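PDB 3S9J: member of DUF4221 family, which is of unknown function but folds as a six-bladed beta-propeller, with sodium ions bound in the crystal. Local coordinates for residues S238-S243 / I316-F321; A283-K288 / E303-V308. All coordinates share one frame; numbering follows the deposited sequence.

Contact 1 (S238-S243 / I316-F321); sequences SRYLKS and IGETKF
Glu318 CG stands anti to its backbone N (chi1 -179°), and CD is anti again about the next bond (chi2 176°). The straight chain carries its carboxylate into the turn formed by Ser238 to Leu241. Ser238 OG is likewise anti to its own N (chi1 170°) and donates to the syn lone pair of Glu318 OE2 at 2.5 Å. Glu318 OE1 takes Arg239 N on its syn lone pair at 2.8 Å, in a nearly straight bond. The Arg239 side chain is modelled in two conformers, and what follows holds for one of them. Arg239 NE meets the same Glu318 OE1 from its anti side, out of the carboxylate plane, in a bent bond of 3.0 Å that is part of a salt bridge. The guanidinium and carboxylate planes are almost perpendicular. A water bridges Glu318 OE1 and Arg239 NH2, which also bonds to the backbone O of Gln5.

The turn is type I and belongs to the loop after strand 231-235. Residues 316-321 lie on strand 315-321, the fourth and an edge strand of the next four-stranded propeller blade, so the contact ties a loop between blades to a blade edge. Ser238 OG also accepts from Tyr240 N at 3.0 Å, an ST turn that fixes the hydroxyl.

The Tyr240 ring is sandwiched. In the same conformer, Arg239 CG lies over the centre of one face. Lys320 CD lies over the centre of the opposite face, 3.7 Å from the ring centroid, as a CH-pi contact. An alanine in place of Glu318 would probably leave the turn hydroxyl and amide without their acceptor and, in that conformer, the Arg239 guanidinium without its carboxylate mate.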
loop_
_atom_site.group_PDB
_atom_site.type_symbol
_atom_site.label_atom_id
_atom_site.label_comp_id
_atom_site.label_asym_id
_atom_site.label_seq_id
_atom_site.Cartn_x
_atom_site.Cartn_y
_atom_site.Cartn_z
ATOM N N SER A 238 -17.779 -2.577 -5.549
ATOM C CA SER A 238 -17.879 -3.988 -5.907
ATOM C C SER A 238 -19.346 -4.409 -6.125
ATOM O O SER A 238 -20.214 -4.061 -5.315
ATOM C CB SER A 238 -17.342 -4.855 -4.785
ATOM O OG SER A 238 -17.637 -6.222 -5.033
ATOM N N ARG A 239 -19.588 -5.186 -7.188
ATOM C CA ARG A 239 -20.937 -5.717 -7.419
ATOM C C ARG A 239 -21.363 -6.731 -6.354
ATOM O O ARG A 239 -22.541 -7.042 -6.259
ATOM C CB ARG A 239 -21.068 -6.325 -8.824
ATOM C CG ARG A 239 -20.259 -7.603 -9.075
ATOM C CD ARG A 239 -19.880 -7.696 -10.565
ATOM N NE ARG A 239 -19.076 -6.545 -10.988
ATOM C CZ ARG A 239 -18.862 -6.181 -12.249
ATOM N NH1 ARG A 239 -19.387 -6.868 -13.250
ATOM N NH2 ARG A 239 -18.113 -5.117 -12.505
ATOM N N TYR A 240 -20.428 -7.216 -5.541
ATOM C CA TYR A 240 -20.725 -8.224 -4.538
ATOM C C TYR A 240 -20.987 -7.639 -3.169
ATOM O O TYR A 240 -21.394 -8.368 -2.293
ATOM C CB TYR A 240 -19.579 -9.238 -4.454
ATOM C CG TYR A 240 -19.300 -9.864 -5.790
ATOM C CD1 TYR A 240 -20.236 -10.713 -6.373
ATOM C CD2 TYR A 240 -18.121 -9.594 -6.495
ATOM C CE1 TYR A 240 -20.030 -11.278 -7.601
ATOM C CE2 TYR A 240 -17.910 -10.161 -7.758
ATOM C CZ TYR A 240 -18.868 -11.017 -8.292
ATOM O OH TYR A 240 -18.699 -11.600 -9.528
ATOM N N LEU A 241 -20.791 -6.326 -3.007
ATOM C CA LEU A 241 -20.930 -5.655 -1.708
ATOM C C LEU A 241 -22.038 -4.627 -1.704
ATOM O O LEU A 241 -22.270 -3.931 -2.682
ATOM C CB LEU A 241 -19.629 -4.914 -1.323
ATOM C CG LEU A 241 -18.362 -5.755 -1.187
ATOM C CD1 LEU A 241 -17.177 -4.846 -0.838
ATOM C CD2 LEU A 241 -18.579 -6.874 -0.155
ATOM N N LYS A 242 -22.693 -4.526 -0.563
ATOM C CA LYS A 242 -23.648 -3.467 -0.284
ATOM C C LYS A 242 -22.891 -2.134 -0.332
ATOM O O LYS A 242 -21.714 -2.076 0.055
ATOM C CB LYS A 242 -24.190 -3.723 1.126
ATOM C CG LYS A 242 -25.399 -2.972 1.513
ATOM C CD LYS A 242 -25.737 -3.244 2.990
ATOM C CE LYS A 242 -26.995 -2.500 3.411
ATOM N NZ LYS A 242 -28.145 -3.033 2.661
ATOM N N SER A 243 -23.548 -1.081 -0.790
ATOM C CA SER A 243 -22.945 0.257 -0.772
ATOM C C SER A 243 -22.538 0.633 0.645
ATOM O O SER A 243 -23.231 0.292 1.604
ATOM C CB SER A 243 -23.904 1.295 -1.364
ATOM O OG SER A 243 -23.397 2.590 -1.161
ATOM N N ILE A 316 -14.809 -1.716 -15.769
ATOM C CA ILE A 316 -14.891 -2.569 -16.956
ATOM C C ILE A 316 -14.947 -4.066 -16.617
ATOM O O ILE A 316 -15.195 -4.895 -17.488
ATOM C CB ILE A 316 -13.785 -2.264 -18.000
ATOM C CG1 ILE A 316 -12.363 -2.350 -17.401
ATOM C CG2 ILE A 316 -14.034 -0.910 -18.613
ATOM C CD1 ILE A 316 -11.256 -2.440 -18.469
ATOM N N GLY A 317 -14.735 -4.409 -15.347
ATOM C CA GLY A 317 -14.894 -5.780 -14.913
ATOM C C GLY A 317 -14.542 -5.976 -13.460
ATOM O O GLY A 317 -14.017 -5.065 -12.791
ATOM N N GLU A 318 -14.839 -7.171 -12.967
ATOM C CA GLU A 318 -14.542 -7.510 -11.593
ATOM C C GLU A 318 -14.443 -9.004 -11.466
ATOM O O GLU A 318 -15.350 -9.724 -11.912
ATOM C CB GLU A 318 -15.619 -6.956 -10.641
ATOM C CG GLU A 318 -15.338 -7.256 -9.165
ATOM C CD GLU A 318 -16.331 -6.643 -8.187
ATOM O OE1 GLU A 318 -17.305 -5.980 -8.625
ATOM O OE2 GLU A 318 -16.106 -6.828 -6.963
ATOM N N THR A 319 -13.373 -9.479 -10.839
ATOM C CA THR A 319 -13.161 -10.910 -10.695
ATOM C C THR A 319 -13.058 -11.271 -9.220
ATOM O O THR A 319 -12.366 -10.609 -8.461
ATOM C CB THR A 319 -11.903 -11.337 -11.462
ATOM O OG1 THR A 319 -12.156 -11.201 -12.865
ATOM C CG2 THR A 319 -11.510 -12.768 -11.127
ATOM N N LYS A 320 -13.765 -12.318 -8.810
ATOM C CA LYS A 320 -13.789 -12.756 -7.408
ATOM C C LYS A 320 -12.734 -13.847 -7.221
ATOM O O LYS A 320 -12.470 -14.640 -8.125
ATOM C CB LYS A 320 -15.195 -13.280 -7.050
ATOM C CG LYS A 320 -15.568 -13.285 -5.554
ATOM C CD LYS A 320 -17.115 -13.138 -5.398
ATOM C CE LYS A 320 -17.714 -14.040 -4.335
ATOM N NZ LYS A 320 -17.110 -13.852 -2.987
ATOM N N PHE A 321 -12.104 -13.849 -6.057
ATOM C CA PHE A 321 -11.055 -14.794 -5.730
ATOM C C PHE A 321 -11.398 -15.544 -4.465
ATOM O O PHE A 321 -12.017 -14.997 -3.542
ATOM C CB PHE A 321 -9.729 -14.066 -5.508
ATOM C CG PHE A 321 -9.184 -13.409 -6.743
ATOM C CD1 PHE A 321 -9.658 -12.180 -7.164
ATOM C CD2 PHE A 321 -8.173 -14.002 -7.466
ATOM C CE1 PHE A 321 -9.167 -11.575 -8.292
ATOM C CE2 PHE A 321 -7.677 -13.381 -8.598
ATOM C CZ PHE A 321 -8.182 -12.167 -9.001
HETATM O O HOH W 1 -17.638 -3.744 -9.867
#

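Contact 2 (A283-K288 / E303-V308); sequences AEMPYK and EFSVIV
Ala283 and Ser305 face each other as an antiparallel hydrogen-bonded pair between two neighbouring strands of a propeller blade. Ala283 N reaches Ser305 O at 2.9 Å. Ser305 N returns a bond of the same length to Ala283 O. Their side chains lie on one face of the sheet, with Ala283 CB 3.4 Å from Ser305 OG. Glu284 and Phe304 form the next, non-hydrogen-bonded pair, with side chains on the other face.

Beyond the end of the regular pairing, Met285 N still bonds to Glu303 O at 2.9 Å. Met285 is a selenomethionine. Its CG packs on Glu303 CB at 3.8 Å. The bends at chi2 (-62°), which places SE, and at chi3, which places CE, turn the chain so that Met285 CE lies 3.6 Å from Ser305 OG.

Outer partners hold these groups. The Ser305 hydroxyl has Glu318 of the adjoining strand as its partner. Glu284 OE1 forms salt bridges with Lys302 and Arg266, while its OE2 bonds to Tyr328 OH. The Phe304 ring stacks on Phe321. Where the strands part, a water accepts from Glu303 N at 2.9 Å and donates to Pro286 O at 2.9 Å.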
loop_
_atom_site.group_PDB
_atom_site.type_symbol
_atom_site.label_atom_id
_atom_site.label_comp_id
_atom_site.label_asym_id
_atom_site.label_seq_id
_atom_site.Cartn_x
_atom_site.Cartn_y
_atom_site.Cartn_z
ATOM N N ALA A 283 -11.239 -5.548 -3.125
ATOM C CA ALA A 283 -12.378 -5.493 -2.199
ATOM C C ALA A 283 -12.368 -6.752 -1.348
ATOM O O ALA A 283 -12.189 -7.838 -1.888
ATOM C CB ALA A 283 -13.670 -5.408 -2.992
ATOM N N GLU A 284 -12.533 -6.593 -0.036
ATOM C CA GLU A 284 -12.606 -7.708 0.880
ATOM C C GLU A 284 -14.073 -8.078 1.081
ATOM O O GLU A 284 -14.888 -7.224 1.392
ATOM C CB GLU A 284 -11.969 -7.353 2.225
ATOM C CG GLU A 284 -10.556 -6.810 2.122
ATOM C CD GLU A 284 -9.820 -6.685 3.456
ATOM O OE1 GLU A 284 -10.448 -6.646 4.544
ATOM O OE2 GLU A 284 -8.565 -6.642 3.410
HETATM N N MSE A 285 -14.381 -9.360 0.930
HETATM C CA MSE A 285 -15.735 -9.868 1.124
HETATM C C MSE A 285 -16.052 -10.008 2.597
HETATM O O MSE A 285 -15.143 -10.123 3.427
HETATM C CB MSE A 285 -15.895 -11.211 0.446
HETATM C CG MSE A 285 -15.646 -11.190 -1.074
HETATM SE SE MSE A 285 -16.859 -10.076 -2.065
HETATM C CE MSE A 285 -15.783 -8.472 -2.294
ATOM N N PRO A 286 -17.358 -10.079 2.936
ATOM C CA PRO A 286 -17.672 -10.218 4.344
ATOM C C PRO A 286 -17.172 -11.517 4.963
ATOM O O PRO A 286 -17.140 -12.572 4.296
ATOM C CB PRO A 286 -19.209 -10.171 4.382
ATOM C CG PRO A 286 -19.647 -9.621 3.064
ATOM C CD PRO A 286 -18.553 -9.986 2.092
ATOM N N TYR A 287 -16.849 -11.428 6.258
ATOM C CA TYR A 287 -16.325 -12.549 7.013
ATOM C C TYR A 287 -16.683 -12.374 8.474
ATOM O O TYR A 287 -17.024 -11.262 8.933
ATOM C CB TYR A 287 -14.802 -12.499 6.854
ATOM C CG TYR A 287 -14.011 -13.743 7.186
ATOM C CD1 TYR A 287 -13.795 -14.699 6.242
ATOM C CD2 TYR A 287 -13.439 -13.906 8.442
ATOM C CE1 TYR A 287 -13.049 -15.838 6.528
ATOM C CE2 TYR A 287 -12.684 -15.023 8.743
ATOM C CZ TYR A 287 -12.480 -15.977 7.767
ATOM O OH TYR A 287 -11.721 -17.094 8.012
ATOM N N LYS A 288 -16.604 -13.463 9.216
ATOM C CA LYS A 288 -16.750 -13.433 10.651
ATOM C C LYS A 288 -15.537 -14.137 11.255
ATOM O O LYS A 288 -15.363 -15.327 11.056
ATOM C CB LYS A 288 -18.027 -14.120 11.098
ATOM C CG LYS A 288 -18.551 -13.627 12.373
ATOM C CD LYS A 288 -19.228 -12.213 12.204
ATOM C CE LYS A 288 -19.682 -11.689 13.557
ATOM N NZ LYS A 288 -20.341 -10.348 13.533
ATOM N N GLU A 303 -12.313 -13.955 1.571
ATOM C CA GLU A 303 -12.416 -13.858 0.123
ATOM C C GLU A 303 -12.259 -12.416 -0.313
ATOM O O GLU A 303 -12.421 -11.485 0.498
ATOM C CB GLU A 303 -13.735 -14.434 -0.341
ATOM C CG GLU A 303 -13.839 -15.919 -0.020
ATOM C CD GLU A 303 -15.232 -16.468 -0.160
ATOM O OE1 GLU A 303 -16.204 -15.761 0.220
ATOM O OE2 GLU A 303 -15.330 -17.627 -0.627
ATOM N N PHE A 304 -11.906 -12.234 -1.574
ATOM C CA PHE A 304 -11.732 -10.890 -2.124
ATOM C C PHE A 304 -12.034 -10.846 -3.599
ATOM O O PHE A 304 -12.195 -11.877 -4.268
ATOM C CB PHE A 304 -10.313 -10.358 -1.845
ATOM C CG PHE A 304 -9.226 -11.086 -2.569
ATOM C CD1 PHE A 304 -8.759 -12.315 -2.085
ATOM C CD2 PHE A 304 -8.630 -10.535 -3.700
ATOM C CE1 PHE A 304 -7.741 -13.009 -2.731
ATOM C CE2 PHE A 304 -7.619 -11.225 -4.363
ATOM C CZ PHE A 304 -7.170 -12.467 -3.865
ATOM N N SER A 305 -12.170 -9.634 -4.114
ATOM C CA SER A 305 -12.296 -9.426 -5.522
ATOM C C SER A 305 -11.342 -8.328 -5.959
ATOM O O SER A 305 -10.825 -7.569 -5.145
ATOM C CB SER A 305 -13.739 -9.054 -5.897
ATOM O OG SER A 305 -14.099 -7.786 -5.391
ATOM N N VAL A 306 -11.158 -8.243 -7.270
ATOM C CA VAL A 306 -10.443 -7.135 -7.889
ATOM C C VAL A 306 -11.297 -6.528 -8.971
ATOM O O VAL A 306 -11.710 -7.212 -9.922
ATOM C CB VAL A 306 -9.105 -7.588 -8.476
ATOM C CG1 VAL A 306 -8.414 -6.400 -9.162
ATOM C CG2 VAL A 306 -8.206 -8.192 -7.356
ATOM N N ILE A 307 -11.603 -5.251 -8.783
ATOM C CA ILE A 307 -12.331 -4.432 -9.739
ATOM C C ILE A 307 -11.320 -3.806 -10.707
ATOM O O ILE A 307 -10.314 -3.251 -10.272
ATOM C CB ILE A 307 -13.086 -3.291 -9.021
ATOM C CG1 ILE A 307 -14.026 -3.847 -7.938
ATOM C CG2 ILE A 307 -13.777 -2.399 -10.044
ATOM C CD1 ILE A 307 -14.368 -2.876 -6.796
ATOM N N VAL A 308 -11.594 -3.892 -12.002
ATOM C CA VAL A 308 -10.764 -3.274 -13.027
ATOM C C VAL A 308 -11.460 -2.010 -13.543
ATOM O O VAL A 308 -12.614 -2.061 -13.943
ATOM C CB VAL A 308 -10.489 -4.236 -14.205
ATOM C CG1 VAL A 308 -9.567 -3.555 -15.232
ATOM C CG2 VAL A 308 -9.854 -5.546 -13.700
HETATM O O HOH W 2 -14.953 -13.895 2.879
#

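Overall arrangement
Contact 1 and contact 2 lie side by side, their centres about 8 Å apart. Strands 304-309 and 315-321 follow each other in the chain and are neighbours in the same blade. Contact 2 is nested within the chain loop closed by contact 1. A probable hydrogen bond of 2.7 Å joins Phe321 N to Phe304 O. Another of 2.7 Å joins Glu318 OE2 to Ser305 OG, so the carboxylate that accepts the Ser238 hydroxyl and Arg239 amide bonds also reaches the strand pair of contact 2. Lys320 NZ packs on Met285 CG at 3.6 Å. The function is unknown, so neither contact can be assigned to an active site. A bound glycerol, probably from the crystallisation liquor, lies about 5 Å from the Phe304 side chain.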